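Exo-poly-alpha-D-galacturonosidase (Thermotoga maritima, PDB 3JUR) probably hydrolyses the alpha-linked galacturonic acid chains of pectin, acting as a tetrameric exopolygalacturonase of glycosyl hydrolase family 28. Local coordinates at residues 51-60 and 73-81. Sequence-based numbering, arbitrary orientation.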
loop_
_atom_site.group_PDB
_atom_site.type_symbol
_atom_site.label_atom_id
_atom_site.label_comp_id
_atom_site.label_asym_id
_atom_site.label_seq_id
_atom_site.Cartn_x
_atom_site.Cartn_y
_atom_site.Cartn_z
ATOM N N ILE D 51 -38.274 -50.162 0.234
ATOM C CA ILE D 51 -38.039 -49.526 -1.067
ATOM C C ILE D 51 -38.861 -50.210 -2.169
ATOM O O ILE D 51 -39.453 -49.536 -3.020
ATOM C CB ILE D 51 -36.519 -49.482 -1.422
ATOM C CG1 ILE D 51 -35.799 -48.446 -0.545
ATOM C CG2 ILE D 51 -36.296 -49.159 -2.904
ATOM C CD1 ILE D 51 -34.282 -48.484 -0.616
ATOM N N GLU D 52 -38.900 -51.541 -2.135
ATOM C CA GLU D 52 -39.679 -52.322 -3.096
ATOM C C GLU D 52 -41.191 -52.118 -2.920
ATOM O O GLU D 52 -41.916 -52.001 -3.909
ATOM C CB GLU D 52 -39.289 -53.810 -3.041
ATOM C CG GLU D 52 -40.208 -54.785 -3.808
ATOM C CD GLU D 52 -40.415 -54.426 -5.284
ATOM O OE1 GLU D 52 -39.508 -53.824 -5.909
ATOM O OE2 GLU D 52 -41.496 -54.757 -5.820
ATOM N N GLU D 53 -41.658 -52.059 -1.674
ATOM C CA GLU D 53 -43.069 -51.768 -1.411
ATOM C C GLU D 53 -43.458 -50.406 -1.991
ATOM O O GLU D 53 -44.514 -50.271 -2.605
ATOM C CB GLU D 53 -43.388 -51.842 0.086
ATOM C CG GLU D 53 -44.880 -51.727 0.439
ATOM C CD GLU D 53 -45.677 -52.976 0.100
ATOM O OE1 GLU D 53 -45.932 -53.232 -1.098
ATOM O OE2 GLU D 53 -46.066 -53.699 1.042
ATOM N N LEU D 54 -42.595 -49.410 -1.809
ATOM C CA LEU D 54 -42.821 -48.076 -2.369
ATOM C C LEU D 54 -42.743 -48.072 -3.888
ATOM O O LEU D 54 -43.597 -47.500 -4.558
ATOM C CB LEU D 54 -41.817 -47.070 -1.801
ATOM C CG LEU D 54 -42.135 -46.446 -0.445
ATOM C CD1 LEU D 54 -40.880 -45.809 0.139
ATOM C CD2 LEU D 54 -43.264 -45.429 -0.560
ATOM N N SER D 55 -41.705 -48.716 -4.415
ATOM C CA SER D 55 -41.479 -48.821 -5.851
ATOM C C SER D 55 -42.635 -49.535 -6.560
ATOM O O SER D 55 -42.988 -49.182 -7.691
ATOM C CB SER D 55 -40.159 -49.547 -6.111
ATOM O OG SER D 55 -39.835 -49.543 -7.483
ATOM N N LYS D 56 -43.218 -50.529 -5.882
ATOM C CA LYS D 56 -44.386 -51.278 -6.367
ATOM C C LYS D 56 -45.568 -50.349 -6.664
ATOM O O LYS D 56 -46.245 -50.494 -7.685
ATOM C CB LYS D 56 -44.805 -52.328 -5.327
ATOM C CG LYS D 56 -45.535 -53.534 -5.892
ATOM C CD LYS D 56 -46.092 -54.441 -4.792
ATOM C CE LYS D 56 -47.504 -54.035 -4.387
ATOM N NZ LYS D 56 -48.057 -54.902 -3.311
ATOM N N GLN D 57 -45.801 -49.396 -5.765
ATOM C CA GLN D 57 -46.899 -48.437 -5.893
ATOM C C GLN D 57 -46.574 -47.270 -6.838
ATOM O O GLN D 57 -47.475 -46.539 -7.255
ATOM C CB GLN D 57 -47.294 -47.911 -4.511
ATOM C CG GLN D 57 -47.932 -48.960 -3.599
ATOM C CD GLN D 57 -47.976 -48.523 -2.146
ATOM O OE1 GLN D 57 -49.023 -48.126 -1.640
ATOM N NE2 GLN D 57 -46.831 -48.579 -1.471
ATOM N N GLY D 58 -45.292 -47.097 -7.164
ATOM C CA GLY D 58 -44.849 -46.043 -8.081
ATOM C C GLY D 58 -43.929 -45.010 -7.452
ATOM O O GLY D 58 -43.645 -43.970 -8.052
ATOM N N GLY D 59 -43.459 -45.300 -6.240
ATOM C CA GLY D 59 -42.541 -44.413 -5.533
ATOM C C GLY D 59 -43.139 -43.736 -4.316
ATOM O O GLY D 59 -44.296 -43.963 -3.964
ATOM N N GLY D 60 -42.335 -42.899 -3.669
ATOM C CA GLY D 60 -42.759 -42.187 -2.471
ATOM C C GLY D 60 -41.627 -41.995 -1.485
ATOM O O GLY D 60 -40.455 -42.118 -1.851
ATOM N N PRO D 73 -25.307 -51.910 2.381
ATOM C CA PRO D 73 -25.590 -50.860 1.400
ATOM C C PRO D 73 -27.084 -50.741 1.083
ATOM O O PRO D 73 -27.801 -51.737 1.093
ATOM C CB PRO D 73 -24.817 -51.323 0.160
ATOM C CG PRO D 73 -24.710 -52.796 0.317
ATOM C CD PRO D 73 -24.516 -53.004 1.789
ATOM N N ILE D 74 -27.535 -49.520 0.819
ATOM C CA ILE D 74 -28.928 -49.252 0.456
ATOM C C ILE D 74 -28.994 -48.954 -1.031
ATOM O O ILE D 74 -28.277 -48.076 -1.526
ATOM C CB ILE D 74 -29.500 -48.044 1.254
ATOM C CG1 ILE D 74 -29.613 -48.384 2.747
ATOM C CG2 ILE D 74 -30.847 -47.589 0.688
ATOM C CD1 ILE D 74 -29.754 -47.166 3.643
ATOM N N HIS D 75 -29.840 -49.695 -1.739
ATOM C CA HIS D 75 -30.039 -49.482 -3.171
ATOM C C HIS D 75 -31.363 -48.781 -3.446
ATOM O O HIS D 75 -32.435 -49.352 -3.250
ATOM C CB HIS D 75 -29.926 -50.804 -3.942
ATOM C CG HIS D 75 -28.516 -51.291 -4.092
ATOM N ND1 HIS D 75 -28.187 -52.404 -4.835
ATOM C CD2 HIS D 75 -27.348 -50.804 -3.604
ATOM C CE1 HIS D 75 -26.879 -52.593 -4.786
ATOM N NE2 HIS D 75 -26.348 -51.635 -4.046
ATOM N N LEU D 76 -31.275 -47.525 -3.872
ATOM C CA LEU D 76 -32.454 -46.738 -4.199
ATOM C C LEU D 76 -32.987 -47.118 -5.580
ATOM O O LEU D 76 -32.279 -47.722 -6.385
ATOM C CB LEU D 76 -32.141 -45.240 -4.123
ATOM C CG LEU D 76 -31.730 -44.705 -2.746
ATOM C CD1 LEU D 76 -31.078 -43.331 -2.853
ATOM C CD2 LEU D 76 -32.908 -44.673 -1.773
ATOM N N LYS D 77 -34.251 -46.797 -5.830
ATOM C CA LYS D 77 -34.843 -46.955 -7.154
ATOM C C LYS D 77 -35.462 -45.619 -7.544
ATOM O O LYS D 77 -35.516 -44.703 -6.721
ATOM C CB LYS D 77 -35.876 -48.088 -7.165
ATOM C CG LYS D 77 -35.293 -49.461 -6.821
ATOM C CD LYS D 77 -36.322 -50.566 -6.898
ATOM C CE LYS D 77 -35.748 -51.870 -6.363
ATOM N NZ LYS D 77 -36.582 -53.039 -6.749
ATOM N N SER D 78 -35.898 -45.497 -8.795
ATOM C CA SER D 78 -36.556 -44.285 -9.284
ATOM C C SER D 78 -37.767 -43.877 -8.440
ATOM O O SER D 78 -38.516 -44.737 -7.965
ATOM C CB SER D 78 -36.985 -44.470 -10.739
ATOM O OG SER D 78 -35.877 -44.371 -11.611
ATOM N N ASN D 79 -37.940 -42.566 -8.261
ATOM C CA ASN D 79 -39.103 -41.986 -7.557
ATOM C C ASN D 79 -39.124 -42.223 -6.047
ATOM O O ASN D 79 -40.188 -42.175 -5.413
ATOM C CB ASN D 79 -40.427 -42.436 -8.198
ATOM C CG ASN D 79 -40.505 -42.094 -9.670
ATOM O OD1 ASN D 79 -40.335 -40.936 -10.064
ATOM N ND2 ASN D 79 -40.753 -43.100 -10.492
ATOM N N ILE D 80 -37.942 -42.461 -5.484
ATOM C CA ILE D 80 -37.787 -42.749 -4.060
ATOM C C ILE D 80 -37.085 -41.609 -3.320
ATOM O O ILE D 80 -36.014 -41.138 -3.738
ATOM C CB ILE D 80 -37.022 -44.089 -3.822
ATOM C CG1 ILE D 80 -37.765 -45.279 -4.455
ATOM C CG2 ILE D 80 -36.753 -44.330 -2.327
ATOM C CD1 ILE D 80 -39.173 -45.550 -3.919
ATOM N N GLU D 81 -37.707 -41.171 -2.227
ATOM C CA GLU D 81 -37.083 -40.241 -1.292
ATOM C C GLU D 81 -36.741 -40.971 0.004
ATOM O O GLU D 81 -37.623 -41.522 0.669
ATOM C CB GLU D 81 -38.008 -39.054 -1.007
ATOM C CG GLU D 81 -37.441 -38.011 -0.031
ATOM C CD GLU D 81 -38.468 -36.955 0.361
ATOM O OE1 GLU D 81 -39.208 -36.481 -0.529
ATOM O OE2 GLU D 81 -38.540 -36.594 1.555
#
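I51 and I80 meet where the end of helix 44-57 packs across the first turns of the right-handed parallel beta-helix of this family 28 enzyme, covering that end of the solenoid. The apolar part of the contact centres on I51. With CG1 beside the backbone N of I51 (chi1 -72°), I51 CD1 reaches over the chain at 74-76, lying 3.8 Å from I74 CG2 and 3.3 Å from the carbonyl O of H75, while CG2 faces K77 CG and I80 CG1. I80 turns its CD1 under the helix, 3.7 Å from L54 CB and close to G59 CA; L62 of strand 60-64 adds to this core beside I51 and L54. Cutting I51 back to an alanine would probably open a gap between the helix and the chain at 74-77, leaving I74 CG2 without that partner.

Along the outer edge, the extended K77 chain passes S55, its CD 3.7 Å from S55 OG, and ends in a salt bridge in which NZ meets E52 OE1 at 3.1 Å.

Backbone bonds join the other end. A Schellman motif with G58 at positive phi (117°) closes the helix through G59 N and L54 O, and the chain turns into strand 60-64. A side chain on G59 would run into the carbonyl O of N79, the third residue being N79 in the type II turn from K77 to I80. G60 then pairs in parallel with I80, G60 N donating to N79 O at 2.9 Å. E81 N reaches G60 O at 2.9 Å, nearly straight (175°). I80 CA adds a C-H...O contact to G60 O at 3.5 Å.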